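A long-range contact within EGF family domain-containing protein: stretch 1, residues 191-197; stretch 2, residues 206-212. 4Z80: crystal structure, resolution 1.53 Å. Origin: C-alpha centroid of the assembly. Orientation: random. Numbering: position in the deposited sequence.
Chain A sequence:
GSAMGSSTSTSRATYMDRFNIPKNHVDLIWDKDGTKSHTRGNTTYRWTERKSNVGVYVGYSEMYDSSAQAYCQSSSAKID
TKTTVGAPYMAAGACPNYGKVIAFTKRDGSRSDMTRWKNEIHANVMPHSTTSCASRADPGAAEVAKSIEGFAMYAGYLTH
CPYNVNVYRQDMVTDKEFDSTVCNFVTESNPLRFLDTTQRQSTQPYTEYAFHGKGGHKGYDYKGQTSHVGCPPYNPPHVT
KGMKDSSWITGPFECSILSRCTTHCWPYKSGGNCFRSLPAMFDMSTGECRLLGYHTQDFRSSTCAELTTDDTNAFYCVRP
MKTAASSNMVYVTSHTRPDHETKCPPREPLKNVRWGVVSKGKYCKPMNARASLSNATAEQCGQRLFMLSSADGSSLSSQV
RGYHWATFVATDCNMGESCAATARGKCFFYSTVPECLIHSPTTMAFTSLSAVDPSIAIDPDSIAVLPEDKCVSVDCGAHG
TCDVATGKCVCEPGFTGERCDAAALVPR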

# COMPACT_ATOMS: atom_id res chain seq x y z
N PRO A 191 0.27 2.34 -23.80
CA PRO A 191 -0.73 1.94 -22.80
C PRO A 191 -0.31 0.74 -21.97
O PRO A 191 0.57 -0.04 -22.36
N LEU A 192 -0.94 0.62 -20.81
CA LEU A 192 -0.73 -0.51 -19.93
C LEU A 192 -1.69 -1.62 -20.35
O LEU A 192 -2.90 -1.43 -20.34
N ARG A 193 -1.14 -2.77 -20.72
CA ARG A 193 -1.95 -3.83 -21.33
C ARG A 193 -2.48 -4.84 -20.32
O ARG A 193 -1.73 -5.36 -19.50
N PHE A 194 -3.77 -5.13 -20.41
CA PHE A 194 -4.39 -6.21 -19.65
C PHE A 194 -4.54 -7.40 -20.58
O PHE A 194 -3.97 -8.47 -20.34
N LEU A 195 -5.31 -7.20 -21.65
CA LEU A 195 -5.40 -8.18 -22.73
C LEU A 195 -4.65 -7.61 -23.92
O LEU A 195 -5.13 -6.70 -24.59
N ASP A 196 -3.44 -8.12 -24.14
CA ASP A 196 -2.56 -7.60 -25.18
C ASP A 196 -2.92 -8.22 -26.53
O ASP A 196 -2.54 -9.35 -26.82
N THR A 197 -3.63 -7.46 -27.33
CA THR A 197 -4.15 -7.95 -28.60
C THR A 197 -3.07 -7.93 -29.69
O THR A 197 -3.28 -8.46 -30.78
N TYR A 206 -5.35 -12.85 -27.99
CA TYR A 206 -4.59 -11.95 -27.14
C TYR A 206 -3.78 -12.73 -26.12
O TYR A 206 -4.02 -13.92 -25.92
N THR A 207 -2.83 -12.06 -25.49
CA THR A 207 -2.12 -12.63 -24.36
C THR A 207 -2.55 -11.87 -23.10
O THR A 207 -2.61 -10.64 -23.11
N GLU A 208 -2.85 -12.61 -22.04
CA GLU A 208 -3.34 -12.03 -20.80
C GLU A 208 -2.20 -11.60 -19.89
O GLU A 208 -1.30 -12.37 -19.61
N TYR A 209 -2.27 -10.35 -19.42
CA TYR A 209 -1.35 -9.83 -18.43
C TYR A 209 -2.16 -9.30 -17.25
O TYR A 209 -3.13 -9.94 -16.84
N ALA A 210 -1.79 -8.14 -16.73
CA ALA A 210 -2.47 -7.54 -15.58
C ALA A 210 -1.96 -6.12 -15.41
O ALA A 210 -0.85 -5.82 -15.83
N PHE A 211 -2.76 -5.25 -14.79
CA PHE A 211 -2.28 -3.90 -14.48
C PHE A 211 -1.30 -3.89 -13.30
O PHE A 211 -0.58 -2.91 -13.10
N HIS A 212 -1.29 -4.96 -12.50
CA HIS A 212 -0.44 -5.07 -11.33
C HIS A 212 -0.32 -6.54 -10.94
O HIS A 212 -1.15 -7.36 -11.32

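The two stretches bury 602 Å² between them, both sides summed, and Phe 194 (89 Å²) and Phe 211 (88 Å²) have the largest shares, followed by Tyr 206 (70 Å²). The backbone sets the frame. Asp 196 and Thr 207 form an antiparallel hydrogen-bonded pair, with Asp 196 N to Thr 207 O at 2.8 Å (angle at the hydrogen 159°) and Thr 207 N to Asp 196 O at 3.0 Å (164°). A third hydrogen bond, Tyr 209 N to Phe 194 O at 2.7 Å and 169°, is nearly straight. It ties the two stretches together next to the aromatic cluster.

Phe 194 leaves its backbone sideways with chi1 at -178° (t), and Phe 211 also starts sideways, with chi1 at -69° (m), but the end of its side chain comes nearer to the other stretch. The two rings meet edge to face: the edge of Phe 194 is directed toward the face of Phe 211, with centroids 5.9 Å apart and planes at 59°. The closest approach between these residues is not ring to ring, however, but Phe 194 CB to Phe 211 CE1 at 3.6 Å. Phe 194 also reaches Ala 210, CD1 to CA at 3.9 Å; the methyl group of Ala 210 points away, so it is the backbone of that residue that meets the ring.

The Phe 211 ring extends this apolar patch to Leu 192, whose CA-to-CB bond points toward stretch 2. With chi1 t and chi2 p, Leu 192 places CG 3.8 Å from Phe 211 CD1, while its backbone O lies 3.4 Å from Phe 211 CE1. The carbonyl carbon of Arg 193 also sits at the ring's edge, with Arg 193 C 4.1 Å from Phe 211 CE1.

Tyr 206 anchors the other end. Its CA-to-CB bond points toward stretch 1, and chi1 at 57° (p) with chi2 at 87° brings the ring alongside Leu 195. Leu 195 (m, t) sets CB 3.8 Å from Tyr 206 CD1 and 4.3 Å from the ring centroid, 29° off the normal, an off-centre CH-pi contact; its CD1 also lies over one face of the ring. Leu 195 shares its side of the sheet with Glu 208, and Leu 195 CD2 to Glu 208 CG is 4.2 Å. The Glu 208 carboxylate and the Tyr 206 hydroxyl find their hydrogen bonds elsewhere in the structure.

Asp 196 and Thr 207 occupy the opposite face. There Asp 196 CB meets the edge of the Tyr 209 ring, 3.7 Å from Tyr 209 CE2. Asp 196 OD1 lies 3.9 Å from Arg 193 NE, a long salt bridge within stretch 1; because the oxygen is well out of the guanidinium plane, it is a matter of charge alone.

One water bridges the stretches, donating to Arg 193 O at 2.8 Å and to Ala 210 O at 2.7 Å, and so linking two carbonyls that themselves lie 3.8 Å apart.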

# COMPACT_ATOMS: atom_id res chain seq x y z
CB PRO A 191 -1.96 1.62 -23.65
CG PRO A 191 -1.42 1.24 -24.98
CD PRO A 191 -0.15 2.03 -25.17
CB LEU A 192 -0.97 -0.10 -18.48
CG LEU A 192 -0.68 -1.10 -17.37
CD1 LEU A 192 0.78 -1.55 -17.39
CD2 LEU A 192 -1.04 -0.46 -16.03
CB ARG A 193 -1.13 -4.59 -22.38
CG ARG A 193 -0.48 -3.73 -23.44
CD ARG A 193 -1.41 -3.46 -24.61
NE ARG A 193 -0.70 -2.75 -25.67
CZ ARG A 193 -1.29 -2.01 -26.60
NH1 ARG A 193 -2.61 -1.86 -26.61
NH2 ARG A 193 -0.56 -1.39 -27.52
CB PHE A 194 -5.75 -5.77 -19.10
CG PHE A 194 -6.46 -6.82 -18.26
CD1 PHE A 194 -5.77 -7.80 -17.57
CD2 PHE A 194 -7.84 -6.79 -18.15
CE1 PHE A 194 -6.45 -8.74 -16.80
CE2 PHE A 194 -8.52 -7.71 -17.38
CZ PHE A 194 -7.83 -8.68 -16.71
CB LEU A 195 -6.86 -8.47 -23.08
CG LEU A 195 -7.76 -8.71 -21.87
CD1 LEU A 195 -9.19 -9.01 -22.31
CD2 LEU A 195 -7.21 -9.83 -20.99
CB ASP A 196 -1.10 -7.89 -24.84
CG ASP A 196 -0.14 -7.16 -25.76
OD1 ASP A 196 -0.61 -6.52 -26.72
OD2 ASP A 196 1.09 -7.24 -25.52
CB THR A 197 -5.36 -7.12 -29.05
OG1 THR A 197 -4.98 -5.74 -29.14
CG2 THR A 197 -6.50 -7.27 -28.04
CB TYR A 206 -5.52 -10.97 -26.40
CG TYR A 206 -6.58 -11.67 -25.58
CD1 TYR A 206 -6.33 -12.06 -24.27
CD2 TYR A 206 -7.83 -11.95 -26.12
CE1 TYR A 206 -7.29 -12.70 -23.52
CE2 TYR A 206 -8.80 -12.59 -25.37
CZ TYR A 206 -8.53 -12.97 -24.07
OH TYR A 206 -9.49 -13.60 -23.33
CB THR A 207 -0.59 -12.55 -24.53
OG1 THR A 207 -0.21 -13.27 -25.71
CG2 THR A 207 0.12 -13.17 -23.33
CB GLU A 208 -4.24 -13.03 -20.06
CG GLU A 208 -4.86 -12.49 -18.78
CD GLU A 208 -5.55 -13.56 -17.96
OE1 GLU A 208 -5.79 -14.67 -18.49
OE2 GLU A 208 -5.86 -13.29 -16.77
CB TYR A 209 -0.44 -8.76 -19.04
CG TYR A 209 0.50 -9.30 -20.10
CD1 TYR A 209 1.56 -10.12 -19.76
CD2 TYR A 209 0.30 -8.99 -21.44
CE1 TYR A 209 2.42 -10.62 -20.73
CE2 TYR A 209 1.15 -9.48 -22.41
CZ TYR A 209 2.21 -10.30 -22.05
OH TYR A 209 3.06 -10.80 -23.01
CB ALA A 210 -2.21 -8.34 -14.33
CB PHE A 211 -3.43 -2.95 -14.18
CG PHE A 211 -4.31 -2.63 -15.37
CD1 PHE A 211 -3.94 -2.93 -16.67
CD2 PHE A 211 -5.53 -1.99 -15.17
CE1 PHE A 211 -4.77 -2.60 -17.74
CE2 PHE A 211 -6.36 -1.68 -16.23
CZ PHE A 211 -5.98 -1.98 -17.51
CB HIS A 212 -1.00 -4.26 -10.16
CG HIS A 212 -2.31 -4.77 -9.66
ND1 HIS A 212 -2.43 -5.44 -8.46
CD2 HIS A 212 -3.54 -4.75 -10.21
CE1 HIS A 212 -3.69 -5.78 -8.28
NE2 HIS A 212 -4.39 -5.38 -9.33
O HOH W 1 0.60 -5.25 -18.03